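Local structure of putative GTP pyrophosphokinase (3L9D) at residues I53-I58 with L108-Q113; I71-G76 with R175-N180. The protein probably transfers pyrophosphate from ATP to GTP, the first step in making the alarmone ppGpp, as related RelA/SpoT family enzymes do. All blocks are in the same frame, centred on the assembly; numbering follows the deposited sequence.

Interaction 1 of 2, residues I53-I58 with L108-Q113; sequences IKFRGI and LRIMVQ
The backbone bond from Gly-57 N to Lys-54 O, 3.1 Å long, belongs to the helical turn from which Phe-55 packs onto Leu-108 and Ile-110 of the strand. A second, weak bond runs from the same Gly-57 N to Ile-53 O. These bonds stay within the helix; across to the strand only apolar side chains meet. The contact is carried by Phe-55, whose CA lies 8.0 Å from the CA of Ile-110. Its CG stands beside the backbone N (chi1 -67°), which carries the ring from the helix to the strand, where its CD2 side meets both side chains. The CD1 of Ile-110 sits over one face of the ring, 4.2 Å from the centroid and 23° off the ring normal, a CH-pi contact displaced toward the CD2 side, where Phe-55 CD2 and Ile-110 CD1 are 3.9 Å apart. Isoleucine suits this place because its outer branch runs straight out (chi2 179°) and delivers a terminal methyl to the aromatic face. Leu-108 approaches the same part of the ring obliquely, its CD2 coming to 3.9 Å from Phe-55 CD2. Since alternate residues of a strand share a face, Leu-108 and Ile-110 point together at the helix, while Arg-109 between them points away. All three contacting residues are buried, and a flat, wide phenylalanine can touch both aliphatic neighbours at once. In the alpha/beta fold, helix 42-64 thus packs over one face of the mixed sheet. Phe-55 also touches Val-74 of the adjoining strand 73-78 and Leu-125 of helix 117-126, so the ring sits where two helices and two strands converge. Ile-110 separately touches Ile-71.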
ATOM      1  N   ILE A  53       3.625 -11.408   7.074  1.00 19.51           N
ATOM      2  CA  ILE A  53       3.146 -12.754   7.371  1.00 19.74           C
ATOM      3  C   ILE A  53       1.673 -12.736   7.833  1.00 21.40           C
ATOM      4  O   ILE A  53       0.875 -13.575   7.410  1.00 21.16           O
ATOM      5  CB  ILE A  53       4.105 -13.491   8.350  1.00 19.06           C
ATOM      6  CG1 ILE A  53       4.746 -14.711   7.670  1.00 30.68           C
ATOM      7  CG2 ILE A  53       3.410 -13.854   9.626  1.00 20.59           C
ATOM      8  CD1 ILE A  53       5.760 -14.354   6.491  1.00 30.83           C
ATOM      9  N   LYS A  54       1.299 -11.751   8.649  1.00 19.67           N
ATOM     10  CA  LYS A  54      -0.105 -11.578   9.028  1.00 19.55           C
ATOM     11  C   LYS A  54      -1.012 -11.392   7.791  1.00 22.25           C
ATOM     12  O   LYS A  54      -1.976 -12.139   7.611  1.00 21.94           O
ATOM     13  CB  LYS A  54      -0.285 -10.433  10.036  1.00 15.59           C
ATOM     14  CG  LYS A  54       0.265 -10.682  11.443  1.00 12.66           C
ATOM     15  CD  LYS A  54       0.357  -9.351  12.193  1.00 22.33           C
ATOM     16  CE  LYS A  54       0.869  -9.485  13.615  1.00 19.52           C
ATOM     17  NZ  LYS A  54      -0.097 -10.220  14.468  1.00 22.87           N
ATOM     18  N   PHE A  55      -0.692 -10.423   6.934  1.00 20.50           N
ATOM     19  CA  PHE A  55      -1.520 -10.135   5.754  1.00 23.85           C
ATOM     20  C   PHE A  55      -1.564 -11.262   4.714  1.00 24.02           C
ATOM     21  O   PHE A  55      -2.529 -11.355   3.950  1.00 26.01           O
ATOM     22  CB  PHE A  55      -1.095  -8.823   5.062  1.00 20.77           C
ATOM     23  CG  PHE A  55      -1.346  -7.599   5.882  1.00 19.24           C
ATOM     24  CD1 PHE A  55      -2.275  -7.618   6.907  1.00 19.37           C
ATOM     25  CD2 PHE A  55      -0.652  -6.427   5.631  1.00 19.83           C
ATOM     26  CE1 PHE A  55      -2.499  -6.488   7.683  1.00 22.50           C
ATOM     27  CE2 PHE A  55      -0.879  -5.284   6.387  1.00 16.03           C
ATOM     28  CZ  PHE A  55      -1.801  -5.317   7.417  1.00 22.00           C
ATOM     29  N   ARG A  56      -0.525 -12.095   4.666  1.00 25.12           N
ATOM     30  CA  ARG A  56      -0.471 -13.182   3.691  1.00 22.47           C
ATOM     31  C   ARG A  56      -1.344 -14.358   4.123  1.00 22.66           C
ATOM     32  O   ARG A  56      -1.662 -15.237   3.316  1.00 20.67           O
ATOM     33  CB  ARG A  56       0.958 -13.648   3.489  1.00 20.27           C
ATOM     34  CG  ARG A  56       1.811 -12.710   2.693  1.00 20.63           C
ATOM     35  CD  ARG A  56       3.187 -13.328   2.428  1.00 20.97           C
ATOM     36  NE  ARG A  56       3.937 -12.499   1.503  1.00 20.53           N
ATOM     37  CZ  ARG A  56       5.166 -12.069   1.727  1.00 22.50           C
ATOM     38  NH1 ARG A  56       5.789 -12.429   2.847  1.00 21.22           N
ATOM     39  NH2 ARG A  56       5.767 -11.297   0.828  1.00 15.76           N
ATOM     40  N   GLY A  57      -1.732 -14.345   5.400  1.00 21.91           N
ATOM     41  CA  GLY A  57      -2.568 -15.371   5.992  1.00 20.21           C
ATOM     42  C   GLY A  57      -4.047 -15.144   5.780  1.00 25.58           C
ATOM     43  O   GLY A  57      -4.854 -16.064   5.941  1.00 28.49           O
ATOM     44  N   ILE A  58      -4.412 -13.917   5.424  1.00 22.40           N
ATOM     45  CA  ILE A  58      -5.787 -13.629   5.079  1.00 24.74           C
ATOM     46  C   ILE A  58      -6.113 -14.427   3.823  1.00 26.86           C
ATOM     47  O   ILE A  58      -7.163 -15.072   3.733  1.00 27.03           O
ATOM     48  CB  ILE A  58      -5.989 -12.138   4.805  1.00 19.89           C
ATOM     49  CG1 ILE A  58      -5.907 -11.339   6.098  1.00 15.55           C
ATOM     50  CG2 ILE A  58      -7.317 -11.910   4.132  1.00 17.98           C
ATOM     51  CD1 ILE A  58      -5.786  -9.840   5.857  1.00 15.44           C
ATOM     52  N   LEU A 108       3.571  -0.948   3.339  1.00 17.83           N
ATOM     53  CA  LEU A 108       3.085  -2.230   2.847  1.00 16.33           C
ATOM     54  C   LEU A 108       2.154  -2.086   1.665  1.00 19.45           C
ATOM     55  O   LEU A 108       1.454  -1.090   1.529  1.00 23.56           O
ATOM     56  CB  LEU A 108       2.399  -3.019   3.955  1.00 19.64           C
ATOM     57  CG  LEU A 108       3.359  -3.786   4.863  1.00 19.69           C
ATOM     58  CD1 LEU A 108       3.333  -3.242   6.257  1.00 17.22           C
ATOM     59  CD2 LEU A 108       3.020  -5.272   4.841  1.00 17.96           C
ATOM     60  N   ARG A 109       2.145  -3.094   0.809  1.00 18.29           N
ATOM     61  CA  ARG A 109       1.284  -3.079  -0.359  1.00 23.30           C
ATOM     62  C   ARG A 109       0.451  -4.338  -0.442  1.00 20.14           C
ATOM     63  O   ARG A 109       0.989  -5.429  -0.480  1.00 21.09           O
ATOM     64  CB  ARG A 109       2.104  -2.944  -1.635  1.00 23.33           C
ATOM     65  CG  ARG A 109       2.789  -1.627  -1.741  1.00 24.88           C
ATOM     66  CD  ARG A 109       2.961  -1.235  -3.181  1.00 29.53           C
ATOM     67  NE  ARG A 109       3.548   0.099  -3.252  1.00 38.64           N
ATOM     68  CZ  ARG A 109       4.622   0.399  -3.975  1.00 38.71           C
ATOM     69  NH1 ARG A 109       5.214  -0.556  -4.698  1.00 30.48           N
ATOM     70  NH2 ARG A 109       5.095   1.650  -3.974  1.00 33.66           N
ATOM     71  N   ILE A 110      -0.866  -4.177  -0.482  1.00 21.41           N
ATOM     72  CA  ILE A 110      -1.761  -5.307  -0.659  1.00 19.26           C
ATOM     73  C   ILE A 110      -2.300  -5.257  -2.077  1.00 20.91           C
ATOM     74  O   ILE A 110      -3.065  -4.352  -2.427  1.00 25.30           O
ATOM     75  CB  ILE A 110      -2.884  -5.287   0.390  1.00 16.04           C
ATOM     76  CG1 ILE A 110      -2.259  -5.377   1.794  1.00 17.48           C
ATOM     77  CG2 ILE A 110      -3.882  -6.395   0.140  1.00 13.89           C
ATOM     78  CD1 ILE A 110      -3.240  -5.346   2.970  1.00 13.26           C
ATOM     79  N   MET A 111      -1.865  -6.201  -2.905  1.00 21.16           N
ATOM     80  CA  MET A 111      -2.314  -6.290  -4.294  1.00 17.42           C
ATOM     81  C   MET A 111      -3.613  -7.085  -4.400  1.00 18.28           C
ATOM     82  O   MET A 111      -3.667  -8.260  -4.043  1.00 21.94           O
ATOM     83  CB  MET A 111      -1.228  -6.916  -5.176  1.00 19.16           C
ATOM     84  CG  MET A 111      -0.614  -5.948  -6.184  1.00 24.33           C
ATOM     85  SD  MET A 111       0.146  -4.497  -5.403  1.00 25.29           S
ATOM     86  CE  MET A 111       1.552  -5.263  -4.589  1.00 22.96           C
ATOM     87  N   VAL A 112      -4.664  -6.433  -4.882  1.00 19.21           N
ATOM     88  CA  VAL A 112      -5.964  -7.066  -5.069  1.00 21.61           C
ATOM     89  C   VAL A 112      -6.251  -7.236  -6.550  1.00 24.09           C
ATOM     90  O   VAL A 112      -5.711  -6.498  -7.368  1.00 24.42           O
ATOM     91  CB  VAL A 112      -7.118  -6.225  -4.455  1.00 24.75           C
ATOM     92  CG1 VAL A 112      -6.966  -6.102  -2.924  1.00 17.91           C
ATOM     93  CG2 VAL A 112      -7.211  -4.846  -5.145  1.00 20.99           C
ATOM     94  N   GLN A 113      -7.102  -8.208  -6.880  1.00 25.10           N
ATOM     95  CA  GLN A 113      -7.482  -8.478  -8.257  1.00 28.74           C
ATOM     96  C   GLN A 113      -8.494  -7.480  -8.849  1.00 31.99           C
ATOM     97  O   GLN A 113      -8.333  -7.057  -9.997  1.00 29.56           O
ATOM     98  CB  GLN A 113      -7.997  -9.914  -8.432  1.00 33.81           C
ATOM     99  CG  GLN A 113      -8.053 -10.310  -9.928  1.00 36.69           C
ATOM    100  CD  GLN A 113      -8.601 -11.703 -10.211  1.00 32.25           C
ATOM    101  OE1 GLN A 113      -9.215 -12.353  -9.352  1.00 30.06           O
ATOM    102  NE2 GLN A 113      -8.394 -12.158 -11.442  1.00 29.52           N
TER

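Interaction 2 of 2, residues I71-G76 with R175-N180; sequences IEFVTG and RTLAMN
Leu-177, in the first turn of its helix, meets Phe-73 and Glu-72 at the surface. Its CD1 lies 4.0 Å from Phe-73 CE2, approaching the ring obliquely; leucine and phenylalanine suit the place because their apolar groups pack on each other and on Met-111. Phe-73 has CG between its backbone N and carbonyl carbon (chi1 65°), a rotamer that swings the ring toward the helix start. Glu-72 crosses Leu-177 at about a right angle; the very short approach of its carboxylate to the leucine methyls is doubtful, as is the nearly eclipsed outer torsion of Leu-177. Glu-72 and Phe-73 both face Met-111, a classic beta bulge that brings two consecutive side chains to one leucine. The start of the helix is capped by side chains. Threonine suits the N-cap because its short side chain offers a hydroxyl acceptor to a first-turn amide: Thr-176 OG1 accepts from Met-179 N at 3.1 Å and is also bonded to Asp-216. In return Thr-176 N points almost straight at Met-179 SD, 3.6 Å away, a weak bond that completes the capping box with sulfur as acceptor. Further on, Asn-180 has CG anti to the backbone N (chi1 -175°), turning its amide back to Arg-175. There Arg-175 NH1 reaches Asn-180 OD1 at 2.9 Å, in the carbonyl plane and close to the guanidinium plane. Tyr-148 binds the other end, NH2, so the flat group is fixed in rotation. The contact bridges across strand 106-112, which lies between strands 73-78 and 164-176: Met-111 touches both Phe-73 and Leu-177, joining the outer strand to the start of helix 177-193.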
ATOM      1  N   ILE A  71      -7.294 -10.582  -1.345  1.00 23.70           N
ATOM      2  CA  ILE A  71      -5.870 -10.299  -1.441  1.00 21.93           C
ATOM      3  C   ILE A  71      -5.206 -11.270  -2.411  1.00 27.13           C
ATOM      4  O   ILE A  71      -5.414 -12.486  -2.328  1.00 29.38           O
ATOM      5  CB  ILE A  71      -5.170 -10.389  -0.068  1.00 19.91           C
ATOM      6  CG1 ILE A  71      -5.754  -9.380   0.921  1.00 21.44           C
ATOM      7  CG2 ILE A  71      -3.681 -10.150  -0.205  1.00 14.23           C
ATOM      8  CD1 ILE A  71      -5.070  -9.409   2.296  1.00 17.49           C
ATOM      9  N   GLU A  72      -4.416 -10.740  -3.341  1.00 24.25           N
ATOM     10  CA  GLU A  72      -3.739 -11.599  -4.297  1.00 26.14           C
ATOM     11  C   GLU A  72      -2.329 -11.852  -3.840  1.00 27.11           C
ATOM     12  O   GLU A  72      -1.881 -12.989  -3.839  1.00 27.96           O
ATOM     13  CB  GLU A  72      -3.744 -11.004  -5.700  1.00 25.23           C
ATOM     14  CG  GLU A  72      -4.862 -11.541  -6.536  1.00 28.86           C
ATOM     15  CD  GLU A  72      -4.566 -11.425  -8.015  1.00 42.28           C
ATOM     16  OE1 GLU A  72      -4.357 -10.289  -8.505  1.00 42.07           O
ATOM     17  OE2 GLU A  72      -4.545 -12.475  -8.693  1.00 46.19           O
ATOM     18  N   PHE A  73      -1.625 -10.787  -3.468  1.00 23.95           N
ATOM     19  CA  PHE A  73      -0.337 -10.944  -2.814  1.00 22.97           C
ATOM     20  C   PHE A  73       0.117  -9.702  -2.077  1.00 20.68           C
ATOM     21  O   PHE A  73      -0.550  -8.687  -2.092  1.00 23.34           O
ATOM     22  CB  PHE A  73       0.729 -11.406  -3.790  1.00 23.95           C
ATOM     23  CG  PHE A  73       1.038 -10.421  -4.857  1.00 25.90           C
ATOM     24  CD1 PHE A  73       2.143  -9.577  -4.740  1.00 24.85           C
ATOM     25  CD2 PHE A  73       0.249 -10.356  -6.010  1.00 26.87           C
ATOM     26  CE1 PHE A  73       2.458  -8.658  -5.758  1.00 29.07           C
ATOM     27  CE2 PHE A  73       0.555  -9.452  -7.033  1.00 25.36           C
ATOM     28  CZ  PHE A  73       1.657  -8.592  -6.901  1.00 25.55           C
ATOM     29  N   VAL A  74       1.267  -9.794  -1.430  1.00 21.84           N
ATOM     30  CA  VAL A  74       1.658  -8.792  -0.465  1.00 17.82           C
ATOM     31  C   VAL A  74       3.146  -8.545  -0.507  1.00 20.41           C
ATOM     32  O   VAL A  74       3.946  -9.473  -0.363  1.00 21.25           O
ATOM     33  CB  VAL A  74       1.300  -9.260   0.946  1.00 18.86           C
ATOM     34  CG1 VAL A  74       1.813  -8.277   1.978  1.00 17.49           C
ATOM     35  CG2 VAL A  74      -0.200  -9.469   1.062  1.00 16.85           C
ATOM     36  N   THR A  75       3.503  -7.279  -0.679  1.00 21.08           N
ATOM     37  CA  THR A  75       4.889  -6.842  -0.676  1.00 20.66           C
ATOM     38  C   THR A  75       5.072  -5.793   0.414  1.00 19.83           C
ATOM     39  O   THR A  75       4.102  -5.366   1.032  1.00 18.74           O
ATOM     40  CB  THR A  75       5.245  -6.240  -2.038  1.00 23.58           C
ATOM     41  OG1 THR A  75       4.517  -5.013  -2.226  1.00 26.46           O
ATOM     42  CG2 THR A  75       4.874  -7.215  -3.140  1.00 15.12           C
ATOM     43  N   GLY A  76       6.308  -5.377   0.668  1.00 20.54           N
ATOM     44  CA  GLY A  76       6.533  -4.364   1.683  1.00 20.70           C
ATOM     45  C   GLY A  76       7.991  -4.139   2.026  1.00 25.36           C
ATOM     46  O   GLY A  76       8.801  -5.058   1.989  1.00 27.49           O
ATOM     47  N   ARG A 175      -4.035  -1.914  -3.881  1.00 21.89           N
ATOM     48  CA  ARG A 175      -3.956  -1.608  -5.310  1.00 18.99           C
ATOM     49  C   ARG A 175      -4.343  -2.781  -6.182  1.00 20.67           C
ATOM     50  O   ARG A 175      -4.069  -3.927  -5.840  1.00 22.72           O
ATOM     51  CB  ARG A 175      -2.516  -1.238  -5.670  1.00 17.15           C
ATOM     52  CG  ARG A 175      -2.029   0.061  -5.084  1.00 20.64           C
ATOM     53  CD  ARG A 175      -0.591   0.307  -5.461  1.00 21.90           C
ATOM     54  NE  ARG A 175      -0.111   1.619  -5.032  1.00 20.12           N
ATOM     55  CZ  ARG A 175       1.112   2.083  -5.278  1.00 21.15           C
ATOM     56  NH1 ARG A 175       1.983   1.345  -5.955  1.00 23.45           N
ATOM     57  NH2 ARG A 175       1.461   3.288  -4.858  1.00 22.66           N
ATOM     58  N   THR A 176      -4.933  -2.506  -7.341  1.00 24.47           N
ATOM     59  CA  THR A 176      -5.000  -3.542  -8.379  1.00 22.49           C
ATOM     60  C   THR A 176      -3.625  -3.753  -9.019  1.00 22.06           C
ATOM     61  O   THR A 176      -2.709  -2.948  -8.863  1.00 21.36           O
ATOM     62  CB  THR A 176      -6.045  -3.236  -9.491  1.00 20.99           C
ATOM     63  OG1 THR A 176      -5.799  -1.945 -10.075  1.00 20.07           O
ATOM     64  CG2 THR A 176      -7.437  -3.288  -8.930  1.00 20.44           C
ATOM     65  N   LEU A 177      -3.479  -4.848  -9.745  1.00 26.68           N
ATOM     66  CA  LEU A 177      -2.242  -5.101 -10.451  1.00 22.01           C
ATOM     67  C   LEU A 177      -1.936  -3.909 -11.392  1.00 26.18           C
ATOM     68  O   LEU A 177      -0.812  -3.376 -11.410  1.00 20.59           O
ATOM     69  CB  LEU A 177      -2.368  -6.425 -11.203  1.00 24.88           C
ATOM     70  CG  LEU A 177      -2.433  -7.727 -10.368  1.00 41.02           C
ATOM     71  CD1 LEU A 177      -2.500  -7.491  -8.824  1.00 32.97           C
ATOM     72  CD2 LEU A 177      -3.579  -8.682 -10.829  1.00 36.01           C
ATOM     73  N   ALA A 178      -2.951  -3.467 -12.139  1.00 22.92           N
ATOM     74  CA  ALA A 178      -2.795  -2.328 -13.052  1.00 26.08           C
ATOM     75  C   ALA A 178      -2.465  -1.025 -12.329  1.00 24.06           C
ATOM     76  O   ALA A 178      -1.615  -0.248 -12.788  1.00 24.67           O
ATOM     77  CB  ALA A 178      -4.034  -2.153 -13.931  1.00 27.37           C
ATOM     78  N   MET A 179      -3.141  -0.782 -11.205  1.00 24.54           N
ATOM     79  CA  MET A 179      -2.859   0.406 -10.391  1.00 25.00           C
ATOM     80  C   MET A 179      -1.406   0.435  -9.980  1.00 21.64           C
ATOM     81  O   MET A 179      -0.745   1.471 -10.045  1.00 27.00           O
ATOM     82  CB  MET A 179      -3.720   0.425  -9.133  1.00 26.97           C
ATOM     83  CG  MET A 179      -5.051   1.128  -9.292  1.00 25.65           C
ATOM     84  SD  MET A 179      -6.077   0.845  -7.839  1.00 24.16           S
ATOM     85  CE  MET A 179      -7.552   0.217  -8.635  1.00 26.49           C
ATOM     86  N   ASN A 180      -0.920  -0.714  -9.536  1.00 23.01           N
ATOM     87  CA  ASN A 180       0.449  -0.826  -9.090  1.00 22.66           C
ATOM     88  C   ASN A 180       1.451  -0.674 -10.228  1.00 20.79           C
ATOM     89  O   ASN A 180       2.466  -0.009 -10.061  1.00 21.19           O
ATOM     90  CB  ASN A 180       0.682  -2.137  -8.368  1.00 21.75           C
ATOM     91  CG  ASN A 180       2.065  -2.210  -7.785  1.00 26.51           C
ATOM     92  OD1 ASN A 180       2.476  -1.320  -7.025  1.00 23.89           O
ATOM     93  ND2 ASN A 180       2.810  -3.252  -8.153  1.00 20.91           N
TER

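In the fold
From the N terminus, helix 42-64 supplies the first half of interaction 1 and the next strand, 73-78, the first half of interaction 2. Strand 106-112 then returns to the helix, closing interaction 1 over a loop of about fifty residues. The chain goes on through the remaining strands before the end of 164-176 and the start of helix 177-193 close interaction 2, so the two loops cross rather than nest. They are joined through the sheet: Met-111 O probably bonds Glu-72 N, and Val-112 N probably bonds Arg-175 O. Strand 106-112 is thus shared, tying helix 42-64 on one face to helix 177-193 on the other.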